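Local coordinates for protein Dot/Icm T4SS effector (Legionella pneumophila, PDB 6VVE) that acts as a kinase that Legionella delivers into host cells as a Dot/Icm effector, and is activated by host inositol hexakisphosphate, at residues K24-A37 against F40-S54. Sequence-based numbering, arbitrary orientation. Where two conformers were deposited one is given.
With IHP (inositol hexakisphosphate), chain B.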
loop_
_atom_site.group_PDB
_atom_site.type_symbol
_atom_site.label_atom_id
_atom_site.label_comp_id
_atom_site.label_asym_id
_atom_site.label_seq_id
_atom_site.Cartn_x
_atom_site.Cartn_y
_atom_site.Cartn_z
ATOM N N LYS A 24 -21.009 -14.743 3.853
ATOM C CA LYS A 24 -21.367 -15.166 2.509
ATOM C C LYS A 24 -20.317 -14.791 1.470
ATOM O O LYS A 24 -20.291 -15.394 0.392
ATOM C CB LYS A 24 -22.704 -14.549 2.088
ATOM C CG LYS A 24 -23.735 -14.446 3.194
ATOM C CD LYS A 24 -25.136 -14.295 2.618
ATOM C CE LYS A 24 -25.718 -15.642 2.211
ATOM N NZ LYS A 24 -26.544 -16.232 3.303
ATOM N N GLU A 25 -19.445 -13.826 1.769
ATOM C CA GLU A 25 -18.566 -13.235 0.768
ATOM C C GLU A 25 -17.119 -13.675 0.885
ATOM O O GLU A 25 -16.459 -13.859 -0.137
ATOM C CB GLU A 25 -18.623 -11.704 0.853
ATOM C CG GLU A 25 -20.029 -11.122 0.865
ATOM C CD GLU A 25 -20.036 -9.602 0.881
ATOM O OE1 GLU A 25 -18.955 -8.997 0.700
ATOM O OE2 GLU A 25 -21.123 -9.011 1.073
ATOM N N PHE A 26 -16.598 -13.847 2.094
ATOM C CA PHE A 26 -15.183 -14.122 2.285
ATOM C C PHE A 26 -14.979 -15.176 3.364
ATOM O O PHE A 26 -15.713 -15.216 4.359
ATOM C CB PHE A 26 -14.410 -12.849 2.674
ATOM C CG PHE A 26 -14.485 -11.754 1.654
ATOM C CD1 PHE A 26 -13.625 -11.744 0.566
ATOM C CD2 PHE A 26 -15.404 -10.726 1.782
ATOM C CE1 PHE A 26 -13.681 -10.738 -0.373
ATOM C CE2 PHE A 26 -15.468 -9.712 0.840
ATOM C CZ PHE A 26 -14.603 -9.716 -0.236
ATOM N N LYS A 27 -13.961 -16.019 3.161
ATOM C CA LYS A 27 -13.568 -17.040 4.122
ATOM C C LYS A 27 -12.050 -17.065 4.204
ATOM O O LYS A 27 -11.361 -16.757 3.224
ATOM C CB LYS A 27 -14.085 -18.429 3.734
ATOM C CG LYS A 27 -15.600 -18.566 3.729
ATOM C CD LYS A 27 -16.168 -18.615 5.144
ATOM C CE LYS A 27 -17.687 -18.758 5.116
ATOM N NZ LYS A 27 -18.284 -18.770 6.481
ATOM N N ILE A 28 -11.535 -17.463 5.367
ATOM C CA ILE A 28 -10.103 -17.595 5.600
ATOM C C ILE A 28 -9.789 -19.070 5.808
ATOM O O ILE A 28 -10.417 -19.732 6.652
ATOM C CB ILE A 28 -9.642 -16.771 6.815
ATOM C CG1 ILE A 28 -10.061 -15.309 6.668
ATOM C CG2 ILE A 28 -8.135 -16.891 6.986
ATOM C CD1 ILE A 28 -9.459 -14.605 5.477
ATOM N N TYR A 29 -8.821 -19.585 5.044
ATOM C CA TYR A 29 -8.444 -20.988 5.109
ATOM C C TYR A 29 -6.934 -21.117 5.243
ATOM O O TYR A 29 -6.178 -20.374 4.604
ATOM C CB TYR A 29 -8.891 -21.761 3.858
ATOM C CG TYR A 29 -10.379 -21.775 3.618
ATOM C CD1 TYR A 29 -11.206 -22.630 4.335
ATOM C CD2 TYR A 29 -10.958 -20.949 2.662
ATOM C CE1 TYR A 29 -12.575 -22.659 4.109
ATOM C CE2 TYR A 29 -12.317 -20.970 2.429
ATOM C CZ TYR A 29 -13.122 -21.826 3.157
ATOM O OH TYR A 29 -14.477 -21.836 2.929
ATOM N N ARG A 30 -6.505 -22.074 6.066
ATOM C CA ARG A 30 -5.117 -22.512 6.115
ATOM C C ARG A 30 -4.996 -23.784 5.285
ATOM O O ARG A 30 -5.643 -24.793 5.591
ATOM C CB ARG A 30 -4.658 -22.754 7.552
ATOM C CG ARG A 30 -3.148 -22.965 7.677
ATOM C CD ARG A 30 -2.702 -23.183 9.133
ATOM N NE ARG A 30 -3.672 -23.953 9.903
ATOM C CZ ARG A 30 -4.321 -23.501 10.973
ATOM N NH1 ARG A 30 -4.098 -22.285 11.440
ATOM N NH2 ARG A 30 -5.188 -24.286 11.591
ATOM N N TYR A 31 -4.177 -23.737 4.236
ATOM C CA TYR A 31 -3.999 -24.870 3.337
ATOM C C TYR A 31 -2.520 -25.034 3.026
ATOM O O TYR A 31 -1.910 -24.155 2.415
ATOM C CB TYR A 31 -4.807 -24.677 2.044
ATOM C CG TYR A 31 -4.444 -25.649 0.940
ATOM C CD1 TYR A 31 -4.825 -26.984 1.008
ATOM C CD2 TYR A 31 -3.726 -25.230 -0.172
ATOM C CE1 TYR A 31 -4.497 -27.874 0.001
ATOM C CE2 TYR A 31 -3.395 -26.110 -1.184
ATOM C CZ TYR A 31 -3.783 -27.431 -1.092
ATOM O OH TYR A 31 -3.455 -28.311 -2.097
ATOM N N ASN A 32 -1.955 -26.162 3.440
ATOM C CA ASN A 32 -0.546 -26.478 3.208
ATOM C C ASN A 32 0.355 -25.322 3.639
ATOM O O ASN A 32 1.099 -24.743 2.848
ATOM C CB ASN A 32 -0.305 -26.844 1.739
ATOM C CG ASN A 32 -0.866 -28.208 1.381
ATOM O OD1 ASN A 32 -1.075 -29.058 2.252
ATOM N ND2 ASN A 32 -1.107 -28.431 0.091
ATOM N N ASN A 33 0.269 -24.996 4.928
ATOM C CA ASN A 33 1.138 -23.999 5.550
ATOM C C ASN A 33 1.025 -22.638 4.874
ATOM O O ASN A 33 2.007 -21.897 4.786
ATOM C CB ASN A 33 2.600 -24.459 5.550
ATOM C CG ASN A 33 2.794 -25.787 6.256
ATOM O OD1 ASN A 33 2.723 -25.863 7.483
ATOM N ND2 ASN A 33 3.041 -26.837 5.485
ATOM N N GLU A 34 -0.167 -22.302 4.388
ATOM C CA GLU A 34 -0.425 -21.009 3.769
ATOM C C GLU A 34 -1.838 -20.578 4.131
ATOM O O GLU A 34 -2.780 -21.362 3.997
ATOM C CB GLU A 34 -0.270 -21.072 2.244
ATOM C CG GLU A 34 1.102 -21.536 1.764
ATOM C CD GLU A 34 2.203 -20.551 2.113
ATOM O OE1 GLU A 34 1.880 -19.405 2.511
ATOM O OE2 GLU A 34 3.393 -20.930 1.993
ATOM N N VAL A 35 -1.983 -19.339 4.586
ATOM C CA VAL A 35 -3.280 -18.781 4.959
ATOM C C VAL A 35 -3.793 -17.944 3.793
ATOM O O VAL A 35 -3.136 -16.980 3.375
ATOM C CB VAL A 35 -3.178 -17.943 6.241
ATOM C CG1 VAL A 35 -4.471 -17.181 6.489
ATOM C CG2 VAL A 35 -2.850 -18.834 7.431
ATOM N N TYR A 36 -4.954 -18.321 3.269
ATOM C CA TYR A 36 -5.567 -17.677 2.122
ATOM C C TYR A 36 -6.864 -16.983 2.524
ATOM O O TYR A 36 -7.530 -17.360 3.499
ATOM C CB TYR A 36 -5.890 -18.686 1.014
ATOM C CG TYR A 36 -4.716 -19.461 0.471
ATOM C CD1 TYR A 36 -4.291 -20.634 1.083
ATOM C CD2 TYR A 36 -4.049 -19.039 -0.671
ATOM C CE1 TYR A 36 -3.227 -21.344 0.587
ATOM C CE2 TYR A 36 -2.978 -19.750 -1.176
ATOM C CZ TYR A 36 -2.571 -20.896 -0.546
ATOM O OH TYR A 36 -1.506 -21.613 -1.043
ATOM N N ALA A 37 -7.227 -15.965 1.743
ATOM C CA ALA A 37 -8.557 -15.366 1.783
ATOM C C ALA A 37 -9.272 -15.711 0.485
ATOM O O ALA A 37 -8.736 -15.467 -0.603
ATOM C CB ALA A 37 -8.474 -13.853 1.973
ATOM N N PHE A 40 -16.308 -15.190 -2.650
ATOM C CA PHE A 40 -17.391 -15.976 -3.223
ATOM C C PHE A 40 -18.313 -15.094 -4.049
ATOM O O PHE A 40 -18.519 -13.920 -3.732
ATOM C CB PHE A 40 -18.215 -16.667 -2.123
ATOM C CG PHE A 40 -17.450 -17.699 -1.346
ATOM C CD1 PHE A 40 -16.473 -17.323 -0.435
ATOM C CD2 PHE A 40 -17.709 -19.050 -1.526
ATOM C CE1 PHE A 40 -15.768 -18.263 0.272
ATOM C CE2 PHE A 40 -17.002 -20.005 -0.812
ATOM C CZ PHE A 40 -16.031 -19.611 0.085
ATOM N N GLU A 41 -18.869 -15.677 -5.116
ATOM C CA GLU A 41 -19.950 -15.074 -5.878
ATOM C C GLU A 41 -20.998 -16.148 -6.132
ATOM O O GLU A 41 -20.661 -17.280 -6.501
ATOM C CB GLU A 41 -19.469 -14.495 -7.216
ATOM C CG GLU A 41 -18.428 -13.403 -7.097
ATOM C CD GLU A 41 -18.041 -12.829 -8.460
ATOM O OE1 GLU A 41 -18.899 -12.803 -9.351
ATOM O OE2 GLU A 41 -16.881 -12.408 -8.635
ATOM N N ASN A 42 -22.266 -15.788 -5.945
ATOM C CA ASN A 42 -23.374 -16.705 -6.203
ATOM C C ASN A 42 -23.173 -18.022 -5.461
ATOM O O ASN A 42 -23.377 -19.101 -6.010
ATOM C CB ASN A 42 -23.542 -16.945 -7.703
ATOM C CG ASN A 42 -23.788 -15.659 -8.473
ATOM O OD1 ASN A 42 -24.523 -14.779 -8.017
ATOM N ND2 ASN A 42 -23.162 -15.538 -9.644
ATOM N N ASP A 43 -22.741 -17.920 -4.205
ATOM C CA ASP A 43 -22.589 -19.064 -3.302
ATOM C C ASP A 43 -21.512 -20.047 -3.762
ATOM O O ASP A 43 -21.560 -21.228 -3.407
ATOM C CB ASP A 43 -23.921 -19.816 -3.127
ATOM C CG ASP A 43 -24.994 -18.962 -2.487
ATOM O OD1 ASP A 43 -24.673 -18.218 -1.531
ATOM O OD2 ASP A 43 -26.153 -19.033 -2.941
ATOM N N GLU A 44 -20.538 -19.594 -4.545
ATOM C CA GLU A 44 -19.476 -20.458 -5.039
ATOM C C GLU A 44 -18.123 -19.791 -4.853
ATOM O O GLU A 44 -18.020 -18.563 -4.949
ATOM C CB GLU A 44 -19.676 -20.778 -6.527
ATOM C CG GLU A 44 -20.965 -21.512 -6.848
ATOM C CD GLU A 44 -20.907 -22.979 -6.485
ATOM O OE1 GLU A 44 -19.901 -23.402 -5.874
ATOM O OE2 GLU A 44 -21.864 -23.711 -6.817
ATOM N N PRO A 45 -17.067 -20.570 -4.595
ATOM C CA PRO A 45 -15.727 -19.971 -4.485
ATOM C C PRO A 45 -15.265 -19.493 -5.854
ATOM O O PRO A 45 -15.354 -20.227 -6.843
ATOM C CB PRO A 45 -14.851 -21.115 -3.953
ATOM C CG PRO A 45 -15.761 -22.325 -3.807
ATOM C CD PRO A 45 -17.018 -22.046 -4.584
HETATM N N MSE A 46 -14.768 -18.263 -5.904
HETATM C CA MSE A 46 -14.391 -17.658 -7.172
HETATM C C MSE A 46 -12.890 -17.429 -7.302
HETATM O O MSE A 46 -12.297 -17.756 -8.330
HETATM C CB MSE A 46 -15.121 -16.323 -7.362
HETATM C CG MSE A 46 -16.629 -16.442 -7.511
HETATM SE SE MSE A 46 -17.184 -17.605 -8.980
HETATM C CE MSE A 46 -16.031 -16.869 -10.387
ATOM N N ASP A 47 -12.271 -16.876 -6.265
ATOM C CA ASP A 47 -10.847 -16.568 -6.336
ATOM C C ASP A 47 -10.279 -16.530 -4.927
ATOM O O ASP A 47 -11.017 -16.521 -3.938
ATOM C CB ASP A 47 -10.612 -15.239 -7.068
ATOM C CG ASP A 47 -9.231 -15.132 -7.654
ATOM O OD1 ASP A 47 -8.433 -16.088 -7.496
ATOM O OD2 ASP A 47 -8.950 -14.088 -8.279
ATOM N N TYR A 48 -8.947 -16.486 -4.856
ATOM C CA TYR A 48 -8.235 -16.488 -3.586
ATOM C C TYR A 48 -7.024 -15.564 -3.662
ATOM O O TYR A 48 -6.552 -15.201 -4.743
ATOM C CB TYR A 48 -7.776 -17.907 -3.207
ATOM C CG TYR A 48 -6.798 -18.494 -4.198
ATOM C CD1 TYR A 48 -7.245 -19.192 -5.316
ATOM C CD2 TYR A 48 -5.427 -18.342 -4.025
ATOM C CE1 TYR A 48 -6.356 -19.724 -6.227
ATOM C CE2 TYR A 48 -4.529 -18.873 -4.932
ATOM C CZ TYR A 48 -4.997 -19.562 -6.031
ATOM O OH TYR A 48 -4.106 -20.090 -6.938
ATOM N N VAL A 49 -6.532 -15.184 -2.488
ATOM C CA VAL A 49 -5.282 -14.449 -2.353
ATOM C C VAL A 49 -4.499 -15.037 -1.186
ATOM O O VAL A 49 -5.074 -15.513 -0.204
ATOM C CB VAL A 49 -5.502 -12.939 -2.133
ATOM C CG1 VAL A 49 -6.138 -12.312 -3.372
ATOM C CG2 VAL A 49 -6.347 -12.700 -0.883
ATOM N N LEU A 50 -3.175 -15.000 -1.298
ATOM C CA LEU A 50 -2.292 -15.476 -0.240
ATOM C C LEU A 50 -2.084 -14.355 0.771
ATOM O O LEU A 50 -1.806 -13.206 0.390
ATOM C CB LEU A 50 -0.961 -15.933 -0.829
ATOM C CG LEU A 50 0.193 -16.213 0.129
ATOM C CD1 LEU A 50 -0.185 -17.204 1.223
ATOM C CD2 LEU A 50 1.400 -16.734 -0.666
HETATM N N MSE A 51 -2.223 -14.688 2.053
HETATM C CA MSE A 51 -2.035 -13.696 3.117
HETATM C C MSE A 51 -0.666 -13.833 3.799
HETATM O O MSE A 51 0.059 -12.850 3.912
HETATM C CB MSE A 51 -3.154 -13.813 4.155
HETATM C CG MSE A 51 -4.569 -13.633 3.599
HETATM SE SE MSE A 51 -4.905 -11.926 2.688
HETATM C CE MSE A 51 -4.311 -10.684 4.048
ATOM N N TRP A 52 -0.312 -15.038 4.242
ATOM C CA TRP A 52 0.990 -15.271 4.860
ATOM C C TRP A 52 1.233 -16.772 4.971
ATOM O O TRP A 52 0.334 -17.588 4.739
ATOM C CB TRP A 52 1.092 -14.605 6.240
ATOM C CG TRP A 52 0.083 -15.092 7.243
ATOM C CD1 TRP A 52 0.125 -16.260 7.954
ATOM C CD2 TRP A 52 -1.111 -14.414 7.656
ATOM N NE1 TRP A 52 -0.976 -16.351 8.775
ATOM C CE2 TRP A 52 -1.750 -15.232 8.608
ATOM C CE3 TRP A 52 -1.709 -13.196 7.300
ATOM C CZ2 TRP A 52 -2.952 -14.873 9.212
ATOM C CZ3 TRP A 52 -2.898 -12.838 7.904
ATOM C CH2 TRP A 52 -3.507 -13.675 8.852
ATOM N N LYS A 53 2.469 -17.125 5.336
ATOM C CA LYS A 53 2.864 -18.512 5.542
ATOM C C LYS A 53 2.697 -18.876 7.011
ATOM O O LYS A 53 2.991 -18.072 7.898
ATOM C CB LYS A 53 4.313 -18.732 5.102
ATOM C CG LYS A 53 4.782 -20.185 5.185
ATOM C CD LYS A 53 6.107 -20.387 4.449
ATOM C CE LYS A 53 6.577 -21.841 4.501
ATOM N NZ LYS A 53 5.901 -22.696 3.485
ATOM N N SER A 54 2.222 -20.091 7.260
ATOM C CA SER A 54 1.884 -20.554 8.597
ATOM C C SER A 54 2.803 -21.689 9.030
ATOM O O SER A 54 3.202 -22.524 8.214
ATOM C CB SER A 54 0.425 -21.028 8.650
ATOM O OG SER A 54 0.167 -21.823 9.800
HETATM C C1 IHP B . -0.271 -20.267 14.560
HETATM C C2 IHP B . -0.406 -21.263 15.724
HETATM C C3 IHP B . -1.623 -20.942 16.595
HETATM C C4 IHP B . -2.904 -20.916 15.751
HETATM C C5 IHP B . -2.794 -19.830 14.664
HETATM C C6 IHP B . -1.571 -20.044 13.774
HETATM O O11 IHP B . 0.689 -20.764 13.646
HETATM P P1 IHP B . 2.145 -20.027 13.554
HETATM O O21 IHP B . 2.528 -19.857 12.105
HETATM O O31 IHP B . 2.088 -18.685 14.245
HETATM O O41 IHP B . 3.187 -20.898 14.251
HETATM O O12 IHP B . 0.766 -21.174 16.498
HETATM P P2 IHP B . 1.588 -22.561 16.855
HETATM O O22 IHP B . 1.008 -23.714 16.077
HETATM O O32 IHP B . 3.032 -22.380 16.479
HETATM O O42 IHP B . 1.465 -22.833 18.331
HETATM O O13 IHP B . -1.435 -19.671 17.149
HETATM P P3 IHP B . -1.757 -19.402 18.736
HETATM O O23 IHP B . -1.948 -20.726 19.457
HETATM O O33 IHP B . -0.582 -18.647 19.345
HETATM O O43 IHP B . -3.008 -18.562 18.879
HETATM O O14 IHP B . -4.001 -20.645 16.568
HETATM P P4 IHP B . -5.310 -21.636 16.427
HETATM O O24 IHP B . -4.931 -23.048 16.789
HETATM O O34 IHP B . -5.784 -21.621 14.983
HETATM O O44 IHP B . -6.412 -21.158 17.341
HETATM O O15 IHP B . -3.936 -19.864 13.864
HETATM P P5 IHP B . -4.988 -18.610 13.931
HETATM O O25 IHP B . -6.396 -19.127 13.711
HETATM O O35 IHP B . -4.915 -17.934 15.274
HETATM O O45 IHP B . -4.629 -17.616 12.849
HETATM O O16 IHP B . -1.390 -18.897 12.968
HETATM P P6 IHP B . -1.659 -19.002 11.345
HETATM O O26 IHP B . -0.481 -18.420 10.594
HETATM O O36 IHP B . -1.849 -20.445 10.947
HETATM O O46 IHP B . -2.917 -18.221 11.021
#
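V35 lies over one face of the W52 indole, its CB 3.9 Å from the centroid of the five-membered ring and displaced toward the rim. At its edge the indole meets the ligand: NE1 gives a hydrogen bond to O26, on the P6 phosphate of inositol hexakisphosphate, at 2.8 Å. W52 turns its ring this way with CG between the backbone N and the carbonyl carbon (chi1 60°), running alongside V35 and pointing the same way; Y144 meets it edge-to-face. The R30 guanidinium presents its edge to the same phosphate group, NH1 to O36 at 2.9 Å, and S54 OG donates to O36 as well, so one phosphate oxygen takes two bonds, one from each segment. At the far end, the F40 ring has E25 O and Y29 OH at its edge, while K27 CG comes obliquely to within 3.5 Å of F40 CE1. The Y36 and Y48 side chains run alongside each other, but their rings meet obliquely, planes at 82°, touching through their CD2 atoms.

All this hangs on consecutive antiparallel hairpins, 26-30 with 34-41 and 34-41 with 44-53, and the tip of the resulting sheet forms part of the inositol hexakisphosphate pocket. A classic beta bulge, M51 and W52 facing V35, shifts the register by one: V35 N bonds to W52 O, and V35 O accepts from M51 N at 2.8 Å. Beyond it A37 and V49 form a hydrogen-bonded pair. V35, A37 and V49 share a face with W52, and helix 102-121 covers V49 through F117.

On the other face E34 bends at chi2 (-66°) back over K53, where OE2 makes a weak salt bridge to NZ at 3.4 Å, and L50 CD1 comes close to E34 OE1.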